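Local structure of thioredoxin (TrxA-1) (Sulfolobus solfataricus, 3TCO) at residues 4-9 with 55-59; 22-28 with 78-84; 38-42 with 94-100. The protein probably acts as a protein-disulfide reductase of the thioredoxin family, passing electrons to disulfides of other proteins through a redox-active cysteine pair. All blocks are in the same frame, centred on the assembly; numbering follows the deposited sequence.

Contact 1 of 3, residues 4-9 with 55-59; sequences DVTLVL and VFGRL. With EDO (1,2-ethanediol), chain D.
The guanidinium group of Arg58 meets Thr6 along its edge: NE donates to Thr6 OG1 at 3.0 Å, with the oxygen only 10° out of the guanidinium plane. At the edge too lies a water that Thr6 O accepts from and that bonds weakly to both Arg58 NH2 and Asp4 OD2. Val8 CG2 approaches Arg58 NH2 obliquely, 3.6 Å away. Asp4 OD2 stands 4.4 Å from Arg58 NH2 and well out of the plane, so no N-H points at it, though the opposite charges probably attract. The bend of the arginine chain at chi3 (-67°) folds it back across Thr6, whose CB and OG1 pack on CG and CD. Thr6 is itself held by Asp4: Asp4 OD1 accepts from Thr6 N, closing an Asx turn, and through its syn lone pair from Thr6 OG1 at 2.6 Å. Shortening Arg58 to an alanine is likely to deprive Thr6 OG1 of its NE donor and take one positive charge from beside Asp4. Behind these side chains the backbones pair in parallel register. Phe56 O accepts from Leu7 N, Leu7 O from Arg58 N, and Arg58 O from Leu9 N at 2.9 Å. Leu9 CD1 lies 3.8 Å from Gly57 CA, the leucine methyl filling the space beside the glycine. A second water links Val5 O to Phe56 N. Strand 7-8 thus forms one edge of the sheet, with Leu7 and Leu9 against helix 14-20; Phe56 lies against helix 34-49, and strand 23-29 pairs with the other side of 55-60 through Leu25 and Asp27.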
# COMPACT_ATOMS: atom_id res chain seq x y z
N ASP A 4 -12.88 7.51 -2.45
CA ASP A 4 -11.68 6.70 -2.60
C ASP A 4 -10.51 7.54 -3.10
O ASP A 4 -10.50 7.99 -4.24
CB ASP A 4 -11.94 5.55 -3.58
CG ASP A 4 -10.77 4.58 -3.66
OD1 ASP A 4 -9.76 4.82 -2.97
OD2 ASP A 4 -10.87 3.58 -4.40
N VAL A 5 -9.52 7.74 -2.24
CA VAL A 5 -8.35 8.53 -2.60
C VAL A 5 -7.12 7.66 -2.82
O VAL A 5 -6.01 8.18 -2.94
CB VAL A 5 -8.05 9.59 -1.53
CG1 VAL A 5 -9.25 10.52 -1.40
CG2 VAL A 5 -7.75 8.91 -0.18
N THR A 6 -7.32 6.35 -2.88
CA THR A 6 -6.21 5.43 -3.13
C THR A 6 -5.84 5.54 -4.60
O THR A 6 -6.65 5.95 -5.43
CB THR A 6 -6.56 3.98 -2.79
OG1 THR A 6 -7.63 3.52 -3.63
CG2 THR A 6 -6.98 3.89 -1.33
N LEU A 7 -4.62 5.14 -4.92
CA LEU A 7 -4.10 5.24 -6.28
C LEU A 7 -3.64 3.92 -6.86
O LEU A 7 -2.83 3.21 -6.25
CB LEU A 7 -2.90 6.21 -6.28
CG LEU A 7 -2.02 6.27 -7.54
CD1 LEU A 7 -2.76 6.97 -8.65
CD2 LEU A 7 -0.73 7.01 -7.23
N VAL A 8 -4.14 3.60 -8.04
CA VAL A 8 -3.73 2.38 -8.72
C VAL A 8 -2.27 2.51 -9.20
O VAL A 8 -1.90 3.50 -9.84
CB VAL A 8 -4.63 2.10 -9.95
CG1 VAL A 8 -4.08 0.90 -10.73
CG2 VAL A 8 -6.07 1.81 -9.51
N LEU A 9 -1.46 1.52 -8.88
CA LEU A 9 -0.06 1.53 -9.28
C LEU A 9 0.22 0.36 -10.21
O LEU A 9 -0.31 -0.73 -10.01
CB LEU A 9 0.85 1.38 -8.06
CG LEU A 9 0.89 2.53 -7.05
CD1 LEU A 9 1.70 2.16 -5.81
CD2 LEU A 9 1.47 3.74 -7.75
N VAL A 55 0.65 9.00 -0.03
CA VAL A 55 0.00 8.29 -1.11
C VAL A 55 -0.29 6.85 -0.72
O VAL A 55 0.58 6.13 -0.24
CB VAL A 55 0.88 8.31 -2.38
CG1 VAL A 55 0.20 7.50 -3.51
CG2 VAL A 55 1.11 9.77 -2.82
N PHE A 56 -1.55 6.47 -0.88
CA PHE A 56 -1.99 5.12 -0.56
C PHE A 56 -2.24 4.37 -1.87
O PHE A 56 -3.35 4.35 -2.40
CB PHE A 56 -3.26 5.15 0.30
CG PHE A 56 -3.01 5.58 1.74
CD1 PHE A 56 -2.58 6.87 2.02
CD2 PHE A 56 -3.18 4.69 2.79
CE1 PHE A 56 -2.33 7.27 3.34
CE2 PHE A 56 -2.93 5.08 4.12
CZ PHE A 56 -2.51 6.37 4.39
N GLY A 57 -1.18 3.75 -2.36
CA GLY A 57 -1.28 3.02 -3.60
C GLY A 57 -1.85 1.63 -3.41
O GLY A 57 -1.91 1.11 -2.30
N ARG A 58 -2.27 1.04 -4.53
CA ARG A 58 -2.82 -0.30 -4.55
C ARG A 58 -2.18 -0.98 -5.74
O ARG A 58 -2.15 -0.42 -6.84
CB ARG A 58 -4.35 -0.28 -4.72
CG ARG A 58 -5.08 0.34 -3.55
CD ARG A 58 -6.59 0.11 -3.62
NE ARG A 58 -7.23 0.80 -4.74
CZ ARG A 58 -7.69 0.19 -5.82
NH1 ARG A 58 -7.58 -1.13 -5.94
NH2 ARG A 58 -8.30 0.89 -6.78
N LEU A 59 -1.63 -2.16 -5.50
CA LEU A 59 -1.00 -2.92 -6.57
C LEU A 59 -1.71 -4.27 -6.65
O LEU A 59 -1.65 -5.07 -5.72
CB LEU A 59 0.48 -3.15 -6.26
CG LEU A 59 1.36 -3.83 -7.32
CD1 LEU A 59 1.98 -2.80 -8.28
CD2 LEU A 59 2.46 -4.59 -6.60
C1 EDO D . -3.03 10.75 -3.97
O1 EDO D . -3.05 12.11 -3.53
C2 EDO D . -4.34 10.44 -4.71
O2 EDO D . -5.45 10.69 -3.85
O HOH W 1 -8.68 4.22 -6.75
O HOH W 2 -3.69 8.26 -1.47

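Contact 2 of 3, residues 22-28 with 78-84; sequences KLVLVDC and TTLIFVN. With EDO (1,2-ethanediol), chain E.
Two central strands of the thioredoxin sheet, 23-28 and 78-83, run antiparallel here, and Val26 meets both Leu80 and Phe82 across the pair. Val26 CB packs on Leu80 CB at 4.0 Å, while Val26 CG2 approaches Phe82 CE1 obliquely at 3.9 Å. The Phe82 ring turns its edge to Val24 O, which also accepts from Phe82 N nearly along the C=O axis. On the same face Cys28 SG, set beside its own backbone N at chi1 -60°, touches Leu80 CD1. Cys28 N donates to Thr78 O at 2.8 Å. This face, with Val24, lies against helix 14-20. In the three-layer alpha/beta fold the other face turns Leu23, Leu25, Ile81 and Val83 to helix 97-107 and its Asp27-Thr79 end to helix 34-49. There Leu23 and Ile81 lie side by side, Leu23 CD1 3.8 Å from Ile81 CG2, and Leu25 lies beside Ile81. Thr79 OG1 is satisfied by Tyr39, whereas Asp27 OD1 is buried with no partner in the model and Asp27 OD2 lies close to Glu40 OE1. The Asp27 side chain lies near, without touching, the CxxC cysteines. At the far end, Asn84 N meets a lone pair of Lys22 O at 2.8 Å, and Asn84 ND2 donates to an ethanediol.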
# COMPACT_ATOMS: atom_id res chain seq x y z
N LYS A 22 7.12 11.71 -0.19
CA LYS A 22 7.80 11.30 1.04
C LYS A 22 7.33 9.95 1.58
O LYS A 22 8.15 9.09 1.88
CB LYS A 22 7.65 12.35 2.14
CG LYS A 22 8.20 11.87 3.48
CD LYS A 22 8.09 12.92 4.58
CE LYS A 22 8.62 12.36 5.89
NZ LYS A 22 8.77 13.39 6.94
N LEU A 23 6.02 9.78 1.73
CA LEU A 23 5.48 8.53 2.25
C LEU A 23 4.51 7.91 1.27
O LEU A 23 3.51 8.54 0.87
CB LEU A 23 4.77 8.75 3.60
CG LEU A 23 3.93 7.57 4.11
CD1 LEU A 23 4.84 6.37 4.43
CD2 LEU A 23 3.17 7.97 5.38
N VAL A 24 4.79 6.67 0.89
CA VAL A 24 3.93 5.95 -0.04
C VAL A 24 3.69 4.54 0.47
O VAL A 24 4.64 3.81 0.78
CB VAL A 24 4.57 5.85 -1.45
CG1 VAL A 24 3.61 5.11 -2.39
CG2 VAL A 24 4.87 7.25 -2.01
N LEU A 25 2.42 4.17 0.58
CA LEU A 25 2.04 2.83 1.03
C LEU A 25 1.52 2.10 -0.19
O LEU A 25 0.97 2.71 -1.11
CB LEU A 25 0.96 2.88 2.11
CG LEU A 25 1.38 3.50 3.45
CD1 LEU A 25 1.16 5.02 3.41
CD2 LEU A 25 0.55 2.89 4.57
N VAL A 26 1.68 0.78 -0.20
CA VAL A 26 1.22 -0.00 -1.34
C VAL A 26 0.49 -1.25 -0.86
O VAL A 26 1.11 -2.17 -0.35
CB VAL A 26 2.41 -0.45 -2.24
CG1 VAL A 26 1.87 -1.15 -3.49
CG2 VAL A 26 3.28 0.75 -2.62
N ASP A 27 -0.83 -1.25 -1.02
CA ASP A 27 -1.65 -2.39 -0.62
C ASP A 27 -1.62 -3.38 -1.80
O ASP A 27 -2.17 -3.12 -2.86
CB ASP A 27 -3.09 -1.92 -0.32
CG ASP A 27 -4.08 -3.09 -0.17
OD1 ASP A 27 -3.67 -4.23 0.09
OD2 ASP A 27 -5.29 -2.84 -0.31
N CYS A 28 -0.90 -4.48 -1.62
CA CYS A 28 -0.79 -5.52 -2.64
C CYS A 28 -1.99 -6.45 -2.41
O CYS A 28 -2.13 -7.07 -1.35
CB CYS A 28 0.54 -6.25 -2.47
SG CYS A 28 1.99 -5.13 -2.64
N THR A 78 -0.48 -7.61 1.57
CA THR A 78 0.81 -7.15 2.06
C THR A 78 0.83 -5.66 1.81
O THR A 78 0.44 -5.20 0.73
CB THR A 78 2.01 -7.76 1.30
OG1 THR A 78 2.18 -9.13 1.69
CG2 THR A 78 3.28 -6.98 1.63
N THR A 79 1.26 -4.89 2.80
CA THR A 79 1.32 -3.45 2.64
C THR A 79 2.77 -3.00 2.72
O THR A 79 3.38 -3.01 3.80
CB THR A 79 0.50 -2.74 3.74
OG1 THR A 79 -0.86 -3.21 3.71
CG2 THR A 79 0.49 -1.25 3.51
N LEU A 80 3.33 -2.62 1.58
CA LEU A 80 4.70 -2.14 1.51
C LEU A 80 4.68 -0.69 1.98
O LEU A 80 3.71 0.03 1.70
CB LEU A 80 5.21 -2.17 0.07
CG LEU A 80 5.10 -3.51 -0.66
CD1 LEU A 80 5.51 -3.33 -2.13
CD2 LEU A 80 5.97 -4.54 0.05
N ILE A 81 5.72 -0.27 2.69
CA ILE A 81 5.80 1.11 3.13
C ILE A 81 7.12 1.73 2.67
O ILE A 81 8.21 1.23 2.99
CB ILE A 81 5.65 1.24 4.65
CG1 ILE A 81 4.30 0.62 5.08
CG2 ILE A 81 5.74 2.73 5.06
CD1 ILE A 81 4.02 0.67 6.53
N PHE A 82 7.01 2.81 1.91
CA PHE A 82 8.19 3.50 1.38
C PHE A 82 8.29 4.90 1.95
O PHE A 82 7.30 5.63 1.99
CB PHE A 82 8.10 3.63 -0.14
CG PHE A 82 8.15 2.32 -0.88
CD1 PHE A 82 6.99 1.59 -1.11
CD2 PHE A 82 9.36 1.83 -1.34
CE1 PHE A 82 7.04 0.36 -1.80
CE2 PHE A 82 9.42 0.60 -2.03
CZ PHE A 82 8.26 -0.13 -2.26
N VAL A 83 9.49 5.28 2.38
CA VAL A 83 9.73 6.62 2.91
C VAL A 83 10.99 7.15 2.22
O VAL A 83 12.03 6.49 2.23
CB VAL A 83 9.92 6.59 4.45
CG1 VAL A 83 10.31 7.99 4.97
CG2 VAL A 83 8.62 6.14 5.12
N ASN A 84 10.88 8.33 1.64
CA ASN A 84 11.99 8.93 0.91
C ASN A 84 12.52 8.00 -0.17
O ASN A 84 13.74 7.86 -0.35
CB ASN A 84 13.12 9.35 1.87
CG ASN A 84 12.69 10.44 2.82
OD1 ASN A 84 12.01 11.38 2.42
ND2 ASN A 84 13.08 10.33 4.09
C1 EDO E . 14.69 5.92 4.37
O1 EDO E . 14.41 6.44 3.06
C2 EDO E . 13.99 6.79 5.41
O2 EDO E . 14.46 8.14 5.29

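Contact 3 of 3, residues 38-42 with 94-100; sequences LYEPI and AVDEDTL
Tyr39 presents one face of its ring to Ala94, whose CA stands 4.2 Å from the ring centroid and 27° off the normal, a CH-pi contact. Ala94 CB continues the packing onto Tyr39 CB at 3.7 Å. Farther along the ring, Leu100 CD2 reaches Tyr39 OH obliquely at 4.0 Å; the still closer approach modelled for Val95 CG1 is doubtful. With CG anti to the backbone N (chi1 175°), the tyrosine stretches from its helix across the start of segment 94-100. One turn on, Ile42 CG2 packs on Glu97 CB at 3.9 Å, the two side chains crossing at about a right angle, while Ile42 CD1 touches Glu97 OE1. No hydrogen bond joins the two segments, so the contact rests on shape and apolar surface. In the next shell, Tyr39 OH is hydrogen-bonded to Thr79 OG1 of strand 78-83, which probably helps to fix the hydroxyl end of the ring. The bond from Leu100 N to Asp96 O belongs to the first turn of helix 97-107, with Asp96 at its N-cap position, and Leu100 also packs on Leu25 and Val46. Glu97 OE2 has a long, weak ion pair with Lys49. Helices 34-49 and 97-107 thereby meet on one side of the central sheet, as in the thioredoxin fold, where the helix carrying the CxxC pair at its start packs beside the C-terminal helix.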
# COMPACT_ATOMS: atom_id res chain seq x y z
N LEU A 38 -11.51 -7.86 3.21
CA LEU A 38 -11.82 -7.35 4.54
C LEU A 38 -10.93 -6.17 4.93
O LEU A 38 -11.33 -5.31 5.70
CB LEU A 38 -11.68 -8.46 5.57
CG LEU A 38 -12.79 -9.53 5.48
CD1 LEU A 38 -12.50 -10.66 6.45
CD2 LEU A 38 -14.13 -8.87 5.80
N TYR A 39 -9.71 -6.15 4.38
CA TYR A 39 -8.76 -5.06 4.67
C TYR A 39 -9.02 -3.79 3.84
O TYR A 39 -8.78 -2.67 4.31
CB TYR A 39 -7.35 -5.59 4.40
CG TYR A 39 -6.22 -4.60 4.53
CD1 TYR A 39 -6.07 -3.81 5.67
CD2 TYR A 39 -5.24 -4.50 3.53
CE1 TYR A 39 -4.98 -2.96 5.82
CE2 TYR A 39 -4.14 -3.65 3.67
CZ TYR A 39 -4.02 -2.88 4.82
OH TYR A 39 -2.91 -2.07 4.99
N GLU A 40 -9.53 -3.95 2.63
CA GLU A 40 -9.75 -2.81 1.75
C GLU A 40 -10.44 -1.58 2.33
O GLU A 40 -9.93 -0.47 2.20
CB GLU A 40 -10.45 -3.28 0.47
CG GLU A 40 -9.67 -4.36 -0.28
CD GLU A 40 -8.19 -4.01 -0.50
OE1 GLU A 40 -7.92 -2.98 -1.17
OE2 GLU A 40 -7.30 -4.75 -0.00
N PRO A 41 -11.61 -1.74 2.99
CA PRO A 41 -12.26 -0.55 3.54
C PRO A 41 -11.44 0.16 4.63
O PRO A 41 -11.53 1.39 4.80
CB PRO A 41 -13.60 -1.09 4.05
CG PRO A 41 -13.28 -2.50 4.41
CD PRO A 41 -12.41 -2.95 3.25
N ILE A 42 -10.65 -0.61 5.38
CA ILE A 42 -9.80 -0.04 6.43
C ILE A 42 -8.67 0.75 5.76
O ILE A 42 -8.35 1.87 6.17
CB ILE A 42 -9.20 -1.15 7.32
CG1 ILE A 42 -10.33 -1.90 8.04
CG2 ILE A 42 -8.20 -0.57 8.30
CD1 ILE A 42 -11.25 -1.02 8.86
N ALA A 94 -3.98 -8.43 6.87
CA ALA A 94 -4.77 -7.21 7.06
C ALA A 94 -4.23 -6.44 8.28
O ALA A 94 -4.23 -6.97 9.39
CB ALA A 94 -6.24 -7.58 7.26
N VAL A 95 -3.77 -5.21 8.08
CA VAL A 95 -3.23 -4.44 9.20
C VAL A 95 -4.32 -3.80 10.05
O VAL A 95 -5.25 -3.17 9.52
CB VAL A 95 -2.25 -3.33 8.72
CG1 VAL A 95 -3.00 -2.25 8.01
CG2 VAL A 95 -1.54 -2.73 9.90
N ASP A 96 -4.22 -3.95 11.37
CA ASP A 96 -5.19 -3.37 12.28
C ASP A 96 -5.22 -1.87 12.00
O ASP A 96 -4.19 -1.27 11.73
CB ASP A 96 -4.75 -3.59 13.74
CG ASP A 96 -4.80 -5.04 14.16
OD1 ASP A 96 -5.22 -5.89 13.34
OD2 ASP A 96 -4.41 -5.32 15.31
N GLU A 97 -6.39 -1.25 12.09
CA GLU A 97 -6.47 0.17 11.80
C GLU A 97 -5.55 0.99 12.69
O GLU A 97 -4.89 1.93 12.23
CB GLU A 97 -7.90 0.69 11.95
CG GLU A 97 -8.06 2.13 11.48
CD GLU A 97 -9.50 2.61 11.52
OE1 GLU A 97 -10.42 1.76 11.47
OE2 GLU A 97 -9.72 3.84 11.57
N ASP A 98 -5.49 0.65 13.98
CA ASP A 98 -4.65 1.42 14.87
C ASP A 98 -3.19 1.30 14.44
O ASP A 98 -2.47 2.29 14.39
CB ASP A 98 -4.87 1.00 16.35
CG ASP A 98 -4.59 -0.48 16.61
OD1 ASP A 98 -4.64 -1.30 15.67
OD2 ASP A 98 -4.35 -0.83 17.79
N THR A 99 -2.75 0.10 14.09
CA THR A 99 -1.38 -0.10 13.63
C THR A 99 -1.10 0.69 12.35
O THR A 99 -0.03 1.29 12.20
CB THR A 99 -1.09 -1.59 13.38
OG1 THR A 99 -1.27 -2.31 14.61
CG2 THR A 99 0.34 -1.78 12.89
N LEU A 100 -2.05 0.69 11.43
CA LEU A 100 -1.88 1.40 10.17
C LEU A 100 -1.78 2.93 10.37
O LEU A 100 -0.91 3.59 9.79
CB LEU A 100 -3.04 1.06 9.22
CG LEU A 100 -2.97 1.57 7.78
CD1 LEU A 100 -1.67 1.09 7.13
CD2 LEU A 100 -4.20 1.09 7.01

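In the fold
Contact 2 is the most deeply buried of the three, while contacts 1 and 3 are partly buried and lie farther out. Contacts 1 and 2 belong to one sheet: Val55 and Gly57 probably hydrogen-bond to Leu25, and Leu9 and Leu59 pack on Val26, so edge strand 7-8 is tied to the centre through strand 55-60. Contact 3 instead sets helix 34-49 against the start of helix 97-107 and the loop before it, on one side of that sheet, reaching contact 2 through Thr79 with Tyr39 and Leu25 with Leu100. Backbone ladders dominate the two strand contacts, with a polar, water-bridged cluster added at the sheet edge; the helix contact relies on apolar side chains.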